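Local coordinates for protein Non-sulfated chondroitin lyase E66 (PDB 3VSN) that cleaves non-sulfated chondroitin as a lyase and, as a component of the baculovirus polyhedra envelope, plays an essential role in oral infectivity, at residues S325-K330 against Y336-G341; F568-N571 against I576-N579; N582-L587 against V593-N598. One frame throughout, in Å; residues are numbered along the deposited sequence.

How the contacts relate
Each contact closes a short hairpin loop, and the three follow one another along the chain without nesting or crossing. Contact 1 comes first and joins the two middle strands of a four-stranded antiparallel sheet. Much further on, contact 2 pairs the outermost strand 566-569 with strand 575-579 in a seven-stranded sheet. Contact 3 opens directly afterwards, joining strands 584-589 and 592-597. Contacts 2 and 3 share this sheet: strands 575-579 and 584-589 are neighbours, and V578 O lies 2.8 Å from A586 N, probably a hydrogen bond. Contact 1 stands apart, its centre about 18 Å from that of contact 3 and about 23 Å from that of contact 2.

Contact 1: S325-K330 against Y336-G341; sequences SKVLTK and YGSVVG
The carbonyl oxygen of L328 is approached by two groups of strand 335-340, V339 N and S338 OG. V339 N donates to it nearly along the C=O axis at 2.9 Å, while S338 OG lies 3.1 Å from L328 O. That serine OG is also 2.8 Å from T329 OG1. S338 OG stands anti to its own backbone N (chi1 -171°), which brings it across to the other strand, and T329 OG1 meets it while also bonding N285 O. Two small hydroxyl residues suit this non-hydrogen-bonded pair, whose CA atoms come within 4.2 Å of each other. The threonine methyl CG2 lies 3.6 Å from CE1 of the Y336 ring, whose own hydroxyl bonds V286 O and V294 N.

Backbone bonds L328 N to V339 O, K330 N to G337 O and G337 N to K330 O continue the antiparallel ladder. At its far end G341 N donates to K326 O at 2.7 Å, tilted from the carbonyl plane; having no side chain, G341 leaves room for K326 CB 3.8 Å from its CA. Here K326 and V327 form a G1 beta bulge against strand 318-322. L328 and V339 share the face that packs on I428 and F448, as apolar residues should.

Both lysine ends have carboxylate partners, K326 with E608 and K330 with D450; K326 NZ also bonds D323 O and T417 O, and K330 NZ bonds T424 O. The side chain of V340 is about 12 Å from that of E350, a residue important for activity. Every touching residue is buried, and the lysine ends and the T329 and Y336 hydroxyls are satisfied by protein groups.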
loop_
_atom_site.group_PDB
_atom_site.type_symbol
_atom_site.label_atom_id
_atom_site.label_comp_id
_atom_site.label_asym_id
_atom_site.label_seq_id
_atom_site.Cartn_x
_atom_site.Cartn_y
_atom_site.Cartn_z
ATOM N N SER A 325 -9.978 10.032 -2.988
ATOM C CA SER A 325 -9.161 9.590 -1.855
ATOM C C SER A 325 -7.751 10.169 -1.921
ATOM O O SER A 325 -7.029 10.176 -0.918
ATOM C CB SER A 325 -9.102 8.063 -1.813
ATOM O OG SER A 325 -10.402 7.515 -1.678
ATOM N N LYS A 326 -7.378 10.647 -3.113
ATOM C CA LYS A 326 -6.131 11.396 -3.373
ATOM C C LYS A 326 -4.871 10.525 -3.399
ATOM O O LYS A 326 -4.000 10.645 -2.537
ATOM C CB LYS A 326 -5.956 12.600 -2.419
ATOM C CG LYS A 326 -7.204 13.458 -2.197
ATOM C CD LYS A 326 -7.797 13.985 -3.498
ATOM C CE LYS A 326 -9.007 14.868 -3.234
ATOM N NZ LYS A 326 -9.588 15.430 -4.486
ATOM N N VAL A 327 -4.786 9.648 -4.395
ATOM C CA VAL A 327 -3.581 8.853 -4.626
ATOM C C VAL A 327 -3.277 8.868 -6.122
ATOM O O VAL A 327 -4.166 8.639 -6.943
ATOM C CB VAL A 327 -3.725 7.391 -4.120
ATOM C CG1 VAL A 327 -2.456 6.592 -4.388
ATOM C CG2 VAL A 327 -4.050 7.353 -2.632
ATOM N N LEU A 328 -2.029 9.179 -6.464
ATOM C CA LEU A 328 -1.531 9.054 -7.828
ATOM C C LEU A 328 -0.383 8.055 -7.827
ATOM O O LEU A 328 0.568 8.201 -7.060
ATOM C CB LEU A 328 -1.049 10.409 -8.363
ATOM C CG LEU A 328 -0.288 10.423 -9.699
ATOM C CD1 LEU A 328 -1.197 10.039 -10.864
ATOM C CD2 LEU A 328 0.342 11.788 -9.952
ATOM N N THR A 329 -0.469 7.051 -8.693
ATOM C CA THR A 329 0.503 5.968 -8.706
ATOM C C THR A 329 0.891 5.616 -10.135
ATOM O O THR A 329 0.036 5.509 -11.011
ATOM C CB THR A 329 -0.060 4.732 -7.976
ATOM O OG1 THR A 329 -0.277 5.061 -6.597
ATOM C CG2 THR A 329 0.902 3.543 -8.057
ATOM N N LYS A 330 2.188 5.448 -10.366
ATOM C CA LYS A 330 2.672 5.054 -11.677
ATOM C C LYS A 330 3.563 3.835 -11.555
ATOM O O LYS A 330 4.474 3.797 -10.723
ATOM C CB LYS A 330 3.430 6.204 -12.350
ATOM C CG LYS A 330 4.063 5.836 -13.688
ATOM C CD LYS A 330 4.708 7.051 -14.332
ATOM C CE LYS A 330 5.670 6.661 -15.443
ATOM N NZ LYS A 330 4.997 6.154 -16.674
ATOM N N TYR A 336 8.520 2.395 -9.810
ATOM C CA TYR A 336 7.250 2.576 -9.126
ATOM C C TYR A 336 7.325 3.933 -8.443
ATOM O O TYR A 336 8.289 4.219 -7.734
ATOM C CB TYR A 336 7.026 1.466 -8.085
ATOM C CG TYR A 336 5.917 1.764 -7.090
ATOM C CD1 TYR A 336 4.593 1.431 -7.369
ATOM C CD2 TYR A 336 6.194 2.389 -5.872
ATOM C CE1 TYR A 336 3.577 1.708 -6.462
ATOM C CE2 TYR A 336 5.187 2.676 -4.964
ATOM C CZ TYR A 336 3.880 2.331 -5.261
ATOM O OH TYR A 336 2.877 2.616 -4.359
ATOM N N GLY A 337 6.325 4.775 -8.674
ATOM C CA GLY A 337 6.238 6.068 -7.997
ATOM C C GLY A 337 4.824 6.299 -7.510
ATOM O O GLY A 337 3.870 5.869 -8.158
ATOM N N SER A 338 4.676 6.976 -6.375
ATOM C CA SER A 338 3.342 7.272 -5.848
ATOM C C SER A 338 3.338 8.484 -4.933
ATOM O O SER A 338 4.312 8.736 -4.219
ATOM C CB SER A 338 2.784 6.055 -5.101
ATOM O OG SER A 338 1.419 6.239 -4.761
ATOM N N VAL A 339 2.243 9.241 -4.968
ATOM C CA VAL A 339 2.020 10.329 -4.018
ATOM C C VAL A 339 0.658 10.149 -3.357
ATOM O O VAL A 339 -0.358 9.981 -4.042
ATOM C CB VAL A 339 2.075 11.730 -4.677
ATOM C CG1 VAL A 339 1.746 12.817 -3.659
ATOM C CG2 VAL A 339 3.440 11.996 -5.296
ATOM N N VAL A 340 0.649 10.169 -2.027
ATOM C CA VAL A 340 -0.603 10.295 -1.281
ATOM C C VAL A 340 -0.879 11.782 -1.087
ATOM O O VAL A 340 -0.072 12.500 -0.491
ATOM C CB VAL A 340 -0.548 9.561 0.078
ATOM C CG1 VAL A 340 -1.806 9.831 0.898
ATOM C CG2 VAL A 340 -0.352 8.062 -0.131
ATOM N N GLY A 341 -2.012 12.239 -1.616
ATOM C CA GLY A 341 -2.426 13.630 -1.497
ATOM C C GLY A 341 -3.094 13.890 -0.160
ATOM O O GLY A 341 -2.988 13.086 0.772
#

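Contact 2: F568-N571 against I576-N579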
loop_
_atom_site.group_PDB
_atom_site.type_symbol
_atom_site.label_atom_id
_atom_site.label_comp_id
_atom_site.label_asym_id
_atom_site.label_seq_id
_atom_site.Cartn_x
_atom_site.Cartn_y
_atom_site.Cartn_z
ATOM N N PHE A 568 8.706 26.431 -15.953
ATOM C CA PHE A 568 8.592 27.872 -16.136
ATOM C C PHE A 568 7.493 28.435 -15.261
ATOM O O PHE A 568 6.450 27.802 -15.073
ATOM C CB PHE A 568 8.273 28.214 -17.594
ATOM C CG PHE A 568 9.220 27.606 -18.595
ATOM C CD1 PHE A 568 10.412 28.244 -18.922
ATOM C CD2 PHE A 568 8.912 26.401 -19.222
ATOM C CE1 PHE A 568 11.284 27.689 -19.847
ATOM C CE2 PHE A 568 9.779 25.843 -20.153
ATOM C CZ PHE A 568 10.965 26.489 -20.467
ATOM N N ARG A 569 7.743 29.623 -14.719
ATOM C CA ARG A 569 6.705 30.413 -14.080
ATOM C C ARG A 569 6.163 31.341 -15.170
ATOM O O ARG A 569 6.850 32.273 -15.600
ATOM C CB ARG A 569 7.287 31.207 -12.908
ATOM C CG ARG A 569 6.279 32.074 -12.171
ATOM C CD ARG A 569 6.976 33.149 -11.355
ATOM N NE ARG A 569 6.050 34.203 -10.933
ATOM C CZ ARG A 569 5.791 35.309 -11.628
ATOM N NH1 ARG A 569 6.381 35.529 -12.796
ATOM N NH2 ARG A 569 4.929 36.200 -11.151
ATOM N N VAL A 570 4.945 31.066 -15.633
ATOM C CA VAL A 570 4.392 31.779 -16.792
ATOM C C VAL A 570 3.547 32.984 -16.376
ATOM O O VAL A 570 2.360 32.848 -16.066
ATOM C CB VAL A 570 3.599 30.837 -17.735
ATOM C CG1 VAL A 570 3.101 31.590 -18.967
ATOM C CG2 VAL A 570 4.460 29.654 -18.159
ATOM N N ASN A 571 4.185 34.157 -16.358
ATOM C CA ASN A 571 3.520 35.458 -16.135
ATOM C C ASN A 571 3.017 35.746 -14.721
ATOM O O ASN A 571 3.288 36.812 -14.167
ATOM C CB ASN A 571 2.384 35.690 -17.147
ATOM C CG ASN A 571 2.891 35.860 -18.568
ATOM O OD1 ASN A 571 4.025 36.278 -18.787
ATOM N ND2 ASN A 571 2.041 35.543 -19.543
ATOM N N ILE A 576 2.533 27.370 -13.151
ATOM C CA ILE A 576 3.756 26.593 -13.397
ATOM C C ILE A 576 3.621 25.629 -14.574
ATOM O O ILE A 576 2.866 24.656 -14.512
ATOM C CB ILE A 576 4.199 25.794 -12.143
ATOM C CG1 ILE A 576 4.263 26.696 -10.896
ATOM C CG2 ILE A 576 5.526 25.076 -12.391
ATOM C CD1 ILE A 576 5.196 27.884 -11.010
ATOM N N TYR A 577 4.390 25.899 -15.624
ATOM C CA TYR A 577 4.398 25.085 -16.838
ATOM C C TYR A 577 5.629 24.179 -16.857
ATOM O O TYR A 577 6.761 24.661 -16.755
ATOM C CB TYR A 577 4.347 26.017 -18.068
ATOM C CG TYR A 577 4.714 25.421 -19.421
ATOM C CD1 TYR A 577 4.334 24.122 -19.780
ATOM C CD2 TYR A 577 5.409 26.182 -20.360
ATOM C CE1 TYR A 577 4.665 23.593 -21.022
ATOM C CE2 TYR A 577 5.737 25.663 -21.606
ATOM C CZ TYR A 577 5.367 24.370 -21.930
ATOM O OH TYR A 577 5.692 23.858 -23.165
ATOM N N VAL A 578 5.400 22.870 -16.974
ATOM C CA VAL A 578 6.486 21.902 -17.095
ATOM C C VAL A 578 6.466 21.276 -18.486
ATOM O O VAL A 578 5.465 20.694 -18.902
ATOM C CB VAL A 578 6.416 20.791 -16.016
ATOM C CG1 VAL A 578 7.604 19.840 -16.141
ATOM C CG2 VAL A 578 6.374 21.397 -14.622
ATOM N N ASN A 579 7.569 21.429 -19.208
ATOM C CA ASN A 579 7.751 20.736 -20.475
ATOM C C ASN A 579 8.835 19.681 -20.292
ATOM O O ASN A 579 10.017 20.010 -20.181
ATOM C CB ASN A 579 8.106 21.724 -21.599
ATOM C CG ASN A 579 8.149 21.068 -22.976
ATOM O OD1 ASN A 579 8.031 19.846 -23.105
ATOM N ND2 ASN A 579 8.324 21.884 -24.014
#
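F568 and Y577 sit opposite each other as a hydrogen-bonded antiparallel pair, and their side chains extend together from the same face of the sheet. They leave their backbones differently: F568 CG lies beside its backbone N (chi1 -53°), whereas Y577 CG lies beside its carbonyl carbon (chi1 164°). The ring planes are inclined by 32°, with centroids 5.6 Å apart, and F568 CD2 is 3.7 Å from Y577 CD2. Large flat side chains suit this face because each shelters part of the other at a surface position.

V570 adds a third apolar group. Its CG2 branch is 3.6 Å from Y577 CB, close to the plane of the tyrosine ring at its edge. The ring is hemmed in further by K585 and L587 of the next strand.

On the other face I576 bends at chi2, which carries CD1 to 4.4 Å from R569 CB. This branched residue also packs on L456, a strand residue of another sheet, so it suits the buried side. R569, on the same face, runs out extended to a salt bridge of its NH2 with D573 in the connecting loop.

Two backbone bonds hold the strands: F568 N to Y577 O at 2.7 Å and Y577 N to F568 O at 2.9 Å. Such an arrangement, with an aromatic pair on one face and I576 packed inward on the other, is that of a beta hairpin at the margin of an antiparallel sheet in a beta-sandwich lyase.

Contact 3: N582-L587 against V593-N598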
loop_
_atom_site.group_PDB
_atom_site.type_symbol
_atom_site.label_atom_id
_atom_site.label_comp_id
_atom_site.label_asym_id
_atom_site.label_seq_id
_atom_site.Cartn_x
_atom_site.Cartn_y
_atom_site.Cartn_z
ATOM N N ASN A 582 9.668 15.410 -23.957
ATOM C CA ASN A 582 9.464 14.101 -24.584
ATOM C C ASN A 582 8.043 13.929 -25.127
ATOM O O ASN A 582 7.645 12.821 -25.492
ATOM C CB ASN A 582 9.771 12.980 -23.575
ATOM C CG ASN A 582 8.737 12.897 -22.458
ATOM O OD1 ASN A 582 7.933 13.813 -22.275
ATOM N ND2 ASN A 582 8.754 11.797 -21.707
ATOM N N GLY A 583 7.278 15.019 -25.161
ATOM C CA GLY A 583 5.873 14.965 -25.577
ATOM C C GLY A 583 4.880 15.200 -24.444
ATOM O O GLY A 583 3.689 15.399 -24.688
ATOM N N VAL A 584 5.365 15.175 -23.205
ATOM C CA VAL A 584 4.523 15.422 -22.031
ATOM C C VAL A 584 4.669 16.873 -21.588
ATOM O O VAL A 584 5.790 17.353 -21.375
ATOM C CB VAL A 584 4.898 14.494 -20.846
ATOM C CG1 VAL A 584 4.132 14.881 -19.585
ATOM C CG2 VAL A 584 4.652 13.028 -21.199
ATOM N N LYS A 585 3.538 17.567 -21.474
ATOM C CA LYS A 585 3.485 18.909 -20.901
ATOM C C LYS A 585 2.517 18.888 -19.726
ATOM O O LYS A 585 1.505 18.184 -19.761
ATOM C CB LYS A 585 3.003 19.939 -21.931
ATOM C CG LYS A 585 3.996 20.287 -23.038
ATOM C CD LYS A 585 3.413 21.356 -23.957
ATOM C CE LYS A 585 4.375 21.763 -25.071
ATOM N NZ LYS A 585 3.876 22.973 -25.796
ATOM N N ALA A 586 2.827 19.649 -18.685
ATOM C CA ALA A 586 1.924 19.757 -17.548
ATOM C C ALA A 586 1.778 21.205 -17.123
ATOM O O ALA A 586 2.681 22.018 -17.336
ATOM C CB ALA A 586 2.410 18.898 -16.385
ATOM N N LEU A 587 0.635 21.524 -16.527
ATOM C CA LEU A 587 0.407 22.850 -15.994
ATOM C C LEU A 587 -0.174 22.750 -14.602
ATOM O O LEU A 587 -1.172 22.062 -14.384
ATOM C CB LEU A 587 -0.536 23.658 -16.890
ATOM C CG LEU A 587 -0.729 25.114 -16.449
ATOM C CD1 LEU A 587 0.535 25.931 -16.700
ATOM C CD2 LEU A 587 -1.913 25.733 -17.170
ATOM N N VAL A 593 -5.094 21.621 -12.337
ATOM C CA VAL A 593 -3.918 20.901 -12.817
ATOM C C VAL A 593 -4.268 20.279 -14.168
ATOM O O VAL A 593 -5.417 19.881 -14.393
ATOM C CB VAL A 593 -3.412 19.845 -11.793
ATOM C CG1 VAL A 593 -4.377 18.669 -11.669
ATOM C CG2 VAL A 593 -2.016 19.350 -12.160
ATOM N N MET A 594 -3.285 20.214 -15.063
ATOM C CA MET A 594 -3.497 19.714 -16.419
ATOM C C MET A 594 -2.277 18.950 -16.905
ATOM O O MET A 594 -1.142 19.339 -16.615
ATOM C CB MET A 594 -3.776 20.879 -17.380
ATOM C CG MET A 594 -4.064 20.455 -18.817
ATOM S SD MET A 594 -3.641 21.713 -20.047
ATOM C CE MET A 594 -1.885 21.419 -20.197
ATOM N N VAL A 595 -2.517 17.868 -17.643
ATOM C CA VAL A 595 -1.454 17.137 -18.327
ATOM C C VAL A 595 -1.865 16.916 -19.776
ATOM O O VAL A 595 -3.007 16.547 -20.049
ATOM C CB VAL A 595 -1.148 15.779 -17.651
ATOM C CG1 VAL A 595 -0.091 15.006 -18.435
ATOM C CG2 VAL A 595 -0.673 15.994 -16.221
ATOM N N LYS A 596 -0.930 17.156 -20.694
ATOM C CA LYS A 596 -1.155 16.938 -22.123
ATOM C C LYS A 596 -0.115 15.970 -22.660
ATOM O O LYS A 596 1.086 16.159 -22.458
ATOM C CB LYS A 596 -1.097 18.264 -22.894
ATOM C CG LYS A 596 -1.102 18.116 -24.410
ATOM C CD LYS A 596 -1.181 19.461 -25.115
ATOM C CE LYS A 596 -0.871 19.320 -26.598
ATOM N NZ LYS A 596 0.590 19.180 -26.860
ATOM N N GLU A 597 -0.587 14.933 -23.343
ATOM C CA GLU A 597 0.291 13.945 -23.946
ATOM C C GLU A 597 -0.364 13.377 -25.191
ATOM O O GLU A 597 -1.508 12.910 -25.153
ATOM C CB GLU A 597 0.634 12.827 -22.946
ATOM C CG GLU A 597 1.499 11.726 -23.538
ATOM C CD GLU A 597 1.846 10.624 -22.552
ATOM O OE1 GLU A 597 1.134 10.445 -21.538
ATOM O OE2 GLU A 597 2.848 9.925 -22.811
ATOM N N ASN A 598 0.386 13.419 -26.291
ATOM C CA ASN A 598 -0.118 13.038 -27.606
ATOM C C ASN A 598 -1.344 13.885 -27.957
ATOM O O ASN A 598 -1.251 15.112 -27.957
ATOM C CB ASN A 598 -0.376 11.525 -27.677
ATOM C CG ASN A 598 0.879 10.712 -27.396
ATOM O OD1 ASN A 598 1.981 11.089 -27.808
ATOM N ND2 ASN A 598 0.723 9.597 -26.692
HETATM O O HOH W 1 2.264 17.883 -24.853
HETATM O O HOH W 2 2.679 14.766 -27.009
#
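V584 lays its CG2 methyl over one face of the E597 carboxylate, 3.9 Å from E597 CD. The two carboxylate oxygens bond the hydroxyls of T422 (OE1) and T424 (OE2). A valine fits there because it gives the buried acid an apolar lid and leaves its oxygens to those hydroxyls. The pair belongs to a beta hairpin, strands 584-589 and 592-597, inside a seven-stranded antiparallel sheet.

Beyond it, K585 and K596 exchange nearly straight backbone bonds, K596 N lying 2.8 Å from K585 O. Their side chains rise on the same face, with NZ atoms 5.1 Å apart, and both form salt bridges with E626; the shared carboxylate should offset the two like charges. L587 and M594 continue that face toward helix 614-623. The methionine chain bends at chi3 (82°), bringing its CE to 4.2 Å from L587 CB, and both side chains touch S620. On the E597 side, A586 is small enough to let V595 CG2 come within 4.2 Å of its CB.

Before the strand, N582 OD1 accepts from V584 N, an Asx turn. G583 follows N582 with a positive phi (110°), which glycine adopts easily. Its carbonyl serves two waters that span the strands: one reaches K596 NZ, and the other sits 2.6 Å from G583 O and 2.8 Å from N598 N.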